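Local coordinates for protein rhamnosidase B (Bacillus sp., PDB 2OKX) that hydrolyses terminal alpha-L-rhamnose residues of glycosides as a member of glycoside hydrolase family 78, probably with inversion of the anomeric configuration, at residues P217-L223 and S313-D319; L821-R825 and P895-T899; F26-A32 and V86-V92. All coordinates share one frame; numbering follows the deposited sequence.

Contact 1: residues P217-L223 and S313-D319; sequences PKYAAAL and SSHFAID
Tyr219-Leu223 and Ser314-Asp319 run antiparallel, their axes 4.5 Å apart at closest and inclined at 173°, and three hydrogen-bonded pairs, Tyr219 with Ile318, Ala221 with Phe316 and Leu223 with Ser314, each close a ring of two N-H...O=C bonds. The straightest of these six, nearly linear at the hydrogen, runs from Leu223 N to Ser314 O at 2.8 Å. Between these pairs, Ala220 faces Ala317 and Ala222 faces His315 in non-hydrogen-bonded positions; the Ala220 and Ala317 CA atoms, 4.2 Å apart, are the closest in the register. On the face carrying Tyr219, the phenol ring presents its edge to the face of the Phe316 ring in an offset edge-to-face pair, centroids 5.9 Å apart and planes 84° apart. Tyr219 reaches this place with CG anti to the backbone N (chi1 175°); CE2 leads towards Phe316 CD1, while CD2 rests 3.8 Å from Ile318 CG1. The phenol hydroxyl is hydrogen-bonded to Tyr392, and the Phe316 ring also meets Phe262. At the end of the ladder Asp319 OD2 is gripped twice by Lys218: Lys218 N donates to the anti lone pair of OD2 at 3.0 Å, and NZ closes a salt bridge of 3.1 Å from the syn side, tilted out of the carboxylate plane. The lysine chain bends at chi2 and chi4 to curl back over the oxygen that its own backbone holds. On the other face, the imidazole of His315 is held at both nitrogens, by Asn396 and Asp483, with CE1 near Ala222 CB. This is a regular antiparallel ladder inside a five-stranded sheet of the D2 family region, flanked by strand 256-262 beyond 314-320 and by 392-393 beyond 219-223.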
loop_
_atom_site.group_PDB
_atom_site.type_symbol
_atom_site.label_atom_id
_atom_site.label_comp_id
_atom_site.label_asym_id
_atom_site.label_seq_id
_atom_site.Cartn_x
_atom_site.Cartn_y
_atom_site.Cartn_z
ATOM N N PRO A 217 -3.631 -19.168 -21.035
ATOM C CA PRO A 217 -3.038 -19.161 -22.379
ATOM C C PRO A 217 -1.894 -20.173 -22.451
ATOM O O PRO A 217 -1.243 -20.446 -21.441
ATOM C CB PRO A 217 -2.530 -17.726 -22.527
ATOM C CG PRO A 217 -3.414 -16.933 -21.583
ATOM C CD PRO A 217 -3.495 -17.851 -20.392
ATOM N N LYS A 218 -1.646 -20.719 -23.639
ATOM C CA LYS A 218 -0.567 -21.691 -23.820
ATOM C C LYS A 218 0.733 -21.112 -23.269
ATOM O O LYS A 218 1.519 -21.808 -22.627
ATOM C CB LYS A 218 -0.371 -22.009 -25.309
ATOM C CG LYS A 218 -1.622 -22.450 -26.074
ATOM C CD LYS A 218 -2.131 -23.812 -25.623
ATOM C CE LYS A 218 -3.159 -24.368 -26.603
ATOM N NZ LYS A 218 -4.332 -23.462 -26.795
ATOM N N TYR A 219 0.945 -19.824 -23.527
ATOM C CA TYR A 219 2.144 -19.120 -23.084
ATOM C C TYR A 219 1.758 -17.853 -22.312
ATOM O O TYR A 219 0.979 -17.044 -22.799
ATOM C CB TYR A 219 2.996 -18.744 -24.311
ATOM C CG TYR A 219 4.217 -17.904 -24.002
ATOM C CD1 TYR A 219 5.330 -18.457 -23.367
ATOM C CD2 TYR A 219 4.246 -16.545 -24.312
ATOM C CE1 TYR A 219 6.436 -17.676 -23.044
ATOM C CE2 TYR A 219 5.346 -15.757 -23.994
ATOM C CZ TYR A 219 6.434 -16.328 -23.358
ATOM O OH TYR A 219 7.508 -15.549 -23.014
ATOM N N ALA A 220 2.291 -17.699 -21.103
ATOM C CA ALA A 220 2.025 -16.516 -20.279
ATOM C C ALA A 220 3.279 -16.243 -19.466
ATOM O O ALA A 220 3.733 -17.097 -18.707
ATOM C CB ALA A 220 0.834 -16.758 -19.353
ATOM N N ALA A 221 3.844 -15.052 -19.622
ATOM C CA ALA A 221 5.067 -14.724 -18.913
ATOM C C ALA A 221 5.039 -13.354 -18.258
ATOM O O ALA A 221 4.396 -12.425 -18.749
ATOM C CB ALA A 221 6.257 -14.815 -19.876
ATOM N N ALA A 222 5.744 -13.253 -17.136
ATOM C CA ALA A 222 5.852 -12.008 -16.396
ATOM C C ALA A 222 7.301 -11.557 -16.556
ATOM O O ALA A 222 8.236 -12.303 -16.235
ATOM C CB ALA A 222 5.512 -12.236 -14.919
ATOM N N LEU A 223 7.482 -10.343 -17.066
ATOM C CA LEU A 223 8.814 -9.797 -17.301
ATOM C C LEU A 223 9.090 -8.538 -16.499
ATOM O O LEU A 223 8.244 -7.652 -16.416
ATOM C CB LEU A 223 8.993 -9.453 -18.785
ATOM C CG LEU A 223 8.065 -10.040 -19.852
ATOM C CD1 LEU A 223 8.472 -9.481 -21.214
ATOM C CD2 LEU A 223 8.131 -11.551 -19.856
ATOM N N SER A 313 5.722 -6.093 -12.654
ATOM C CA SER A 313 5.774 -6.975 -13.811
ATOM C C SER A 313 5.020 -6.491 -15.043
ATOM O O SER A 313 3.960 -5.873 -14.940
ATOM C CB SER A 313 5.242 -8.362 -13.428
ATOM O OG SER A 313 6.013 -8.934 -12.390
ATOM N N SER A 314 5.599 -6.771 -16.208
ATOM C CA SER A 314 4.987 -6.459 -17.496
ATOM C C SER A 314 4.560 -7.849 -17.965
ATOM O O SER A 314 5.255 -8.830 -17.691
ATOM C CB SER A 314 6.015 -5.848 -18.454
ATOM O OG SER A 314 6.456 -4.582 -17.978
ATOM N N HIS A 315 3.426 -7.945 -18.650
ATOM C CA HIS A 315 2.914 -9.241 -19.077
ATOM C C HIS A 315 2.826 -9.466 -20.576
ATOM O O HIS A 315 2.478 -8.564 -21.333
ATOM C CB HIS A 315 1.547 -9.463 -18.431
ATOM C CG HIS A 315 1.614 -9.597 -16.943
ATOM N ND1 HIS A 315 1.770 -10.813 -16.315
ATOM C CD2 HIS A 315 1.640 -8.662 -15.965
ATOM C CE1 HIS A 315 1.894 -10.621 -15.013
ATOM N NE2 HIS A 315 1.821 -9.324 -14.775
ATOM N N PHE A 316 3.128 -10.696 -20.984
ATOM C CA PHE A 316 3.107 -11.099 -22.387
ATOM C C PHE A 316 2.534 -12.513 -22.476
ATOM O O PHE A 316 2.977 -13.410 -21.759
ATOM C CB PHE A 316 4.535 -11.100 -22.939
ATOM C CG PHE A 316 4.623 -11.389 -24.412
ATOM C CD1 PHE A 316 5.745 -12.021 -24.940
ATOM C CD2 PHE A 316 3.605 -11.001 -25.277
ATOM C CE1 PHE A 316 5.852 -12.258 -26.311
ATOM C CE2 PHE A 316 3.702 -11.234 -26.647
ATOM C CZ PHE A 316 4.830 -11.863 -27.163
ATOM N N ALA A 317 1.551 -12.717 -23.347
ATOM C CA ALA A 317 0.951 -14.037 -23.496
ATOM C C ALA A 317 0.669 -14.353 -24.955
ATOM O O ALA A 317 0.503 -13.453 -25.775
ATOM C CB ALA A 317 -0.344 -14.130 -22.688
ATOM N N ILE A 318 0.613 -15.642 -25.270
ATOM C CA ILE A 318 0.341 -16.086 -26.628
ATOM C C ILE A 318 -0.489 -17.361 -26.587
ATOM O O ILE A 318 -0.261 -18.231 -25.747
ATOM C CB ILE A 318 1.644 -16.399 -27.396
ATOM C CG1 ILE A 318 2.569 -15.180 -27.391
ATOM C CG2 ILE A 318 1.310 -16.794 -28.828
ATOM C CD1 ILE A 318 3.924 -15.438 -28.037
ATOM N N ASP A 319 -1.455 -17.468 -27.488
ATOM C CA ASP A 319 -2.287 -18.662 -27.558
ATOM C C ASP A 319 -2.676 -18.936 -29.004
ATOM O O ASP A 319 -2.777 -18.016 -29.815
ATOM C CB ASP A 319 -3.543 -18.505 -26.700
ATOM C CG ASP A 319 -4.300 -19.808 -26.534
ATOM O OD1 ASP A 319 -5.287 -20.027 -27.269
ATOM O OD2 ASP A 319 -3.898 -20.620 -25.674
#

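Contact 2: residues L821-R825 and P895-T899; sequences LDDIR and PCDLT
A salt-bridge network joins helix 817-833 of the six-hairpin glycosidase region to a type II' beta turn, Pro895-Leu898, in the C-terminal family region. Between helix and turn the guanidinium of Arg825 and the carboxylate of Asp897 arrive from opposite directions. The main bond is Arg825 NH2 to Asp897 OD2, 2.8 Å and 171° at the hydrogen; it lies in the guanidinium plane and reaches OD2 on its syn side, tilted out of the carboxylate plane. A second, weak bond links Arg825 NH1 to Asp897 OD1 at 3.1 Å. The two flat groups are twisted 52° against each other, consistent with one straight bond and one weak, bent one. NH1 also reaches back one helical turn to Asp822 OD1, 2.9 Å away, coming from above that carboxylate's plane, and NE is paired with Asp543. The arginine chain, extended from CG to NE, carries its head past Leu821 CB, which lies over one face of the guanidinium, towards its rim. Beneath the charges, Leu821 CD1 packs 3.7 Å from Cys896 CB, and Leu898 CD2 lies at the guanidinium edge, 3.7 Å from Arg825 NH2. Leu821 and Leu898 both rest on Ile876 of helix 868-876. A water gives a hydrogen bond to Asp897 OD1 and a weak one to Asp822 OD2, bridging the two acids. With Asp543, Asp822 and Asp897 all drawn to one guanidinium, its positive charge probably offsets the repulsion among the acids and may favour their ionised state, while the bonds join turn and helix across the two family regions.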
loop_
_atom_site.group_PDB
_atom_site.type_symbol
_atom_site.label_atom_id
_atom_site.label_comp_id
_atom_site.label_asym_id
_atom_site.label_seq_id
_atom_site.Cartn_x
_atom_site.Cartn_y
_atom_site.Cartn_z
ATOM N N LEU A 821 -23.872 15.845 6.282
ATOM C CA LEU A 821 -24.545 14.551 6.329
ATOM C C LEU A 821 -25.100 14.142 4.973
ATOM O O LEU A 821 -24.972 12.984 4.566
ATOM C CB LEU A 821 -25.688 14.562 7.353
ATOM C CG LEU A 821 -25.296 14.582 8.829
ATOM C CD1 LEU A 821 -26.534 14.314 9.677
ATOM C CD2 LEU A 821 -24.236 13.524 9.096
ATOM N N ASP A 822 -25.726 15.080 4.272
ATOM C CA ASP A 822 -26.278 14.753 2.966
ATOM C C ASP A 822 -25.187 14.394 1.969
ATOM O O ASP A 822 -25.391 13.543 1.103
ATOM C CB ASP A 822 -27.132 15.902 2.427
ATOM C CG ASP A 822 -28.467 16.012 3.137
ATOM O OD1 ASP A 822 -28.964 14.985 3.645
ATOM O OD2 ASP A 822 -29.031 17.121 3.173
ATOM N N ASP A 823 -24.030 15.036 2.088
ATOM C CA ASP A 823 -22.925 14.741 1.186
ATOM C C ASP A 823 -22.424 13.326 1.480
ATOM O O ASP A 823 -22.173 12.540 0.565
ATOM C CB ASP A 823 -21.781 15.740 1.373
ATOM C CG ASP A 823 -20.763 15.676 0.245
ATOM O OD1 ASP A 823 -20.964 16.363 -0.779
ATOM O OD2 ASP A 823 -19.769 14.929 0.374
ATOM N N ILE A 824 -22.275 13.008 2.763
ATOM C CA ILE A 824 -21.819 11.683 3.157
ATOM C C ILE A 824 -22.801 10.636 2.639
ATOM O O ILE A 824 -22.397 9.634 2.044
ATOM C CB ILE A 824 -21.687 11.578 4.699
ATOM C CG1 ILE A 824 -20.490 12.409 5.168
ATOM C CG2 ILE A 824 -21.518 10.122 5.126
ATOM C CD1 ILE A 824 -20.368 12.526 6.677
ATOM N N ARG A 825 -24.091 10.873 2.851
ATOM C CA ARG A 825 -25.118 9.944 2.390
ATOM C C ARG A 825 -24.995 9.672 0.892
ATOM O O ARG A 825 -25.035 8.524 0.461
ATOM C CB ARG A 825 -26.510 10.501 2.688
ATOM C CG ARG A 825 -26.894 10.440 4.158
ATOM C CD ARG A 825 -27.993 11.426 4.496
ATOM N NE ARG A 825 -28.450 11.253 5.872
ATOM C CZ ARG A 825 -28.965 12.222 6.621
ATOM N NH1 ARG A 825 -29.087 13.452 6.135
ATOM N NH2 ARG A 825 -29.368 11.954 7.854
ATOM N N PRO A 895 -27.657 17.217 15.955
ATOM C CA PRO A 895 -28.549 16.165 15.460
ATOM C C PRO A 895 -28.993 16.284 14.005
ATOM O O PRO A 895 -29.288 15.273 13.362
ATOM C CB PRO A 895 -29.736 16.238 16.419
ATOM C CG PRO A 895 -29.116 16.761 17.690
ATOM C CD PRO A 895 -28.217 17.840 17.170
ATOM N N CYS A 896 -29.050 17.508 13.493
ATOM C CA CYS A 896 -29.496 17.722 12.122
ATOM C C CYS A 896 -30.866 17.067 12.002
ATOM O O CYS A 896 -31.779 17.412 12.752
ATOM C CB CYS A 896 -28.508 17.097 11.131
ATOM S SG CYS A 896 -26.855 17.799 11.235
ATOM N N ASP A 897 -31.018 16.114 11.085
ATOM C CA ASP A 897 -32.314 15.451 10.921
ATOM C C ASP A 897 -32.422 14.088 11.597
ATOM O O ASP A 897 -33.350 13.327 11.322
ATOM C CB ASP A 897 -32.662 15.314 9.433
ATOM C CG ASP A 897 -31.573 14.612 8.629
ATOM O OD1 ASP A 897 -31.710 14.569 7.389
ATOM O OD2 ASP A 897 -30.589 14.108 9.221
ATOM N N LEU A 898 -31.483 13.783 12.487
ATOM C CA LEU A 898 -31.485 12.504 13.196
ATOM C C LEU A 898 -32.380 12.558 14.438
ATOM O O LEU A 898 -32.566 13.625 15.029
ATOM C CB LEU A 898 -30.057 12.148 13.614
ATOM C CG LEU A 898 -29.017 12.089 12.490
ATOM C CD1 LEU A 898 -27.641 11.795 13.080
ATOM C CD2 LEU A 898 -29.415 11.011 11.472
ATOM N N THR A 899 -32.936 11.415 14.837
ATOM C CA THR A 899 -33.793 11.387 16.022
ATOM C C THR A 899 -33.017 10.929 17.255
ATOM O O THR A 899 -33.409 11.214 18.389
ATOM C CB THR A 899 -35.025 10.485 15.818
ATOM O OG1 THR A 899 -34.610 9.172 15.428
ATOM C CG2 THR A 899 -35.926 11.068 14.744
HETATM O O HOH W 1 -31.773 16.847 5.104
#

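Contact 3: residues F26-A32 and V86-V92; sequences FRGSFDA and VRNTIAV
Strands Phe26-Asp31 and Arg87-Val92 are joined by six backbone hydrogen bonds. Reciprocal N-H...O=C bonds satisfy the amides and carbonyls of Phe26 with Val92, Gly28 with Ile90 and Phe30 with Asn88; the shortest, Ile90 N to Gly28 O, measures 2.6 Å at 173°. Just past the strand ends, Ala32 N adds a seventh to Val86 O at 3.1 Å, meeting the carbonyl from above its plane. Thr89 N turns away to Asn55 OD1 on the next strand's side, whereas the buried Asn88 OD1 accepts from Asn55 ND2 and Arg83 N. Asn88 shares a sheet face with Phe30, whose ring takes Asn88 CB over its face, 4.0 Å from the centroid. Phe30 CG sits between the backbone N and the carbonyl carbon (chi1 67°), a torsion that swings the ring across towards Asn88 and lays its CE1 edge 3.9 Å from Ile90 CG1. On the opposite face Ser29 OG and Thr89 OG1 share a weak bond of 3.4 Å. Arg27 and Arg87 bring NH2 and NH1 to 4.0 Å; Arg27 is partly neutralised by Asp170 and its NH1 donates to the carbonyls of Trp163 and Leu165, while Arg87 NH1 donates to that of Pro166. The face of Phe26, Phe30, Ile90 and Val92 packs on strands 110-117 and 120-124 of a second sheet, the layering of a beta-sandwich.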
loop_
_atom_site.group_PDB
_atom_site.type_symbol
_atom_site.label_atom_id
_atom_site.label_comp_id
_atom_site.label_asym_id
_atom_site.label_seq_id
_atom_site.Cartn_x
_atom_site.Cartn_y
_atom_site.Cartn_z
ATOM N N PHE A 26 17.294 -20.448 8.257
ATOM C CA PHE A 26 18.367 -20.470 9.243
ATOM C C PHE A 26 17.923 -21.311 10.435
ATOM O O PHE A 26 16.755 -21.276 10.828
ATOM C CB PHE A 26 18.715 -19.057 9.723
ATOM C CG PHE A 26 19.327 -18.185 8.662
ATOM C CD1 PHE A 26 18.523 -17.451 7.793
ATOM C CD2 PHE A 26 20.710 -18.107 8.526
ATOM C CE1 PHE A 26 19.088 -16.652 6.804
ATOM C CE2 PHE A 26 21.288 -17.312 7.540
ATOM C CZ PHE A 26 20.475 -16.583 6.676
ATOM N N ARG A 27 18.856 -22.075 10.996
ATOM C CA ARG A 27 18.575 -22.919 12.151
ATOM C C ARG A 27 19.682 -22.788 13.185
ATOM O O ARG A 27 20.869 -22.804 12.854
ATOM C CB ARG A 27 18.439 -24.389 11.739
ATOM C CG ARG A 27 17.121 -24.742 11.053
ATOM C CD ARG A 27 17.123 -26.187 10.581
ATOM N NE ARG A 27 17.344 -27.122 11.682
ATOM C CZ ARG A 27 16.396 -27.545 12.511
ATOM N NH1 ARG A 27 15.145 -27.124 12.369
ATOM N NH2 ARG A 27 16.701 -28.386 13.492
ATOM N N GLY A 28 19.279 -22.648 14.441
ATOM C CA GLY A 28 20.229 -22.526 15.526
ATOM C C GLY A 28 19.669 -23.240 16.737
ATOM O O GLY A 28 18.478 -23.138 17.025
ATOM N N SER A 29 20.518 -23.978 17.443
ATOM C CA SER A 29 20.076 -24.701 18.623
ATOM C C SER A 29 20.923 -24.337 19.825
ATOM O O SER A 29 22.023 -23.800 19.688
ATOM C CB SER A 29 20.151 -26.210 18.385
ATOM O OG SER A 29 19.264 -26.610 17.354
ATOM N N PHE A 30 20.397 -24.625 21.007
ATOM C CA PHE A 30 21.098 -24.346 22.249
ATOM C C PHE A 30 20.420 -25.098 23.384
ATOM O O PHE A 30 19.246 -25.460 23.290
ATOM C CB PHE A 30 21.089 -22.846 22.556
ATOM C CG PHE A 30 19.725 -22.298 22.877
ATOM C CD1 PHE A 30 18.794 -22.072 21.870
ATOM C CD2 PHE A 30 19.372 -22.016 24.193
ATOM C CE1 PHE A 30 17.529 -21.572 22.166
ATOM C CE2 PHE A 30 18.107 -21.515 24.501
ATOM C CZ PHE A 30 17.185 -21.293 23.484
ATOM N N ASP A 31 21.168 -25.338 24.451
ATOM C CA ASP A 31 20.632 -26.033 25.608
ATOM C C ASP A 31 20.165 -24.981 26.605
ATOM O O ASP A 31 20.961 -24.174 27.084
ATOM C CB ASP A 31 21.711 -26.920 26.229
ATOM C CG ASP A 31 22.220 -27.975 25.265
ATOM O OD1 ASP A 31 23.162 -28.713 25.625
ATOM O OD2 ASP A 31 21.676 -28.072 24.145
ATOM N N ALA A 32 18.870 -24.981 26.899
ATOM C CA ALA A 32 18.304 -24.021 27.837
ATOM C C ALA A 32 18.463 -24.515 29.270
ATOM O O ALA A 32 18.297 -25.702 29.553
ATOM C CB ALA A 32 16.834 -23.790 27.524
ATOM N N VAL A 86 16.469 -28.599 28.395
ATOM C CA VAL A 86 16.733 -29.413 27.214
ATOM C C VAL A 86 17.128 -28.589 25.989
ATOM O O VAL A 86 17.163 -27.357 26.035
ATOM C CB VAL A 86 15.509 -30.280 26.847
ATOM C CG1 VAL A 86 15.202 -31.250 27.980
ATOM C CG2 VAL A 86 14.312 -29.394 26.569
ATOM N N ARG A 87 17.432 -29.287 24.901
ATOM C CA ARG A 87 17.825 -28.646 23.652
ATOM C C ARG A 87 16.646 -27.927 23.008
ATOM O O ARG A 87 15.559 -28.489 22.874
ATOM C CB ARG A 87 18.394 -29.688 22.684
ATOM C CG ARG A 87 18.571 -29.198 21.254
ATOM C CD ARG A 87 19.300 -30.236 20.415
ATOM N NE ARG A 87 19.182 -29.980 18.982
ATOM C CZ ARG A 87 18.058 -30.125 18.287
ATOM N NH1 ARG A 87 18.041 -29.867 16.985
ATOM N NH2 ARG A 87 16.950 -30.534 18.891
ATOM N N ASN A 88 16.880 -26.678 22.621
ATOM C CA ASN A 88 15.870 -25.839 21.987
ATOM C C ASN A 88 16.337 -25.474 20.585
ATOM O O ASN A 88 17.538 -25.381 20.332
ATOM C CB ASN A 88 15.660 -24.566 22.806
ATOM C CG ASN A 88 14.863 -24.811 24.073
ATOM O OD1 ASN A 88 13.638 -24.699 24.078
ATOM N ND2 ASN A 88 15.555 -25.159 25.150
ATOM N N THR A 89 15.388 -25.262 19.680
ATOM C CA THR A 89 15.722 -24.915 18.307
ATOM C C THR A 89 15.079 -23.616 17.832
ATOM O O THR A 89 13.874 -23.407 17.991
ATOM C CB THR A 89 15.301 -26.032 17.342
ATOM O OG1 THR A 89 15.951 -27.253 17.716
ATOM C CG2 THR A 89 15.681 -25.671 15.908
ATOM N N ILE A 90 15.899 -22.744 17.252
ATOM C CA ILE A 90 15.429 -21.478 16.708
ATOM C C ILE A 90 15.538 -21.605 15.198
ATOM O O ILE A 90 16.597 -21.965 14.676
ATOM C CB ILE A 90 16.301 -20.289 17.158
ATOM C CG1 ILE A 90 16.364 -20.225 18.685
ATOM C CG2 ILE A 90 15.733 -18.994 16.598
ATOM C CD1 ILE A 90 15.012 -20.040 19.355
ATOM N N ALA A 91 14.443 -21.329 14.499
ATOM C CA ALA A 91 14.423 -21.416 13.044
ATOM C C ALA A 91 13.885 -20.113 12.480
ATOM O O ALA A 91 12.922 -19.548 13.003
ATOM C CB ALA A 91 13.552 -22.577 12.600
ATOM N N VAL A 92 14.504 -19.632 11.410
ATOM C CA VAL A 92 14.072 -18.383 10.810
ATOM C C VAL A 92 14.051 -18.440 9.295
ATOM O O VAL A 92 14.932 -19.034 8.669
ATOM C CB VAL A 92 14.999 -17.212 11.209
ATOM C CG1 VAL A 92 14.442 -15.903 10.659
ATOM C CG2 VAL A 92 15.160 -17.148 12.722
#

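How the contacts relate
From the N terminus, contact 3 closes first, bringing residues 86-92 back to 26-32 across a 53-residue excursion that includes strands of both N-terminal sheets. Contact 1 follows, pairing 217-223 with 313-319 over 89 residues rich in strand, within the D2 region. Contact 2 comes last: 69 residues separate helix segment 821-825 from turn 895-899, and it alone joins two family regions, the helical glycosidase part and the C-terminal beta part. The three closures stand in series, none enclosing or crossing another. Their centres lie about 44 Å (1 and 3), 50 Å (1 and 2) and 60 Å (2 and 3) apart, without touching.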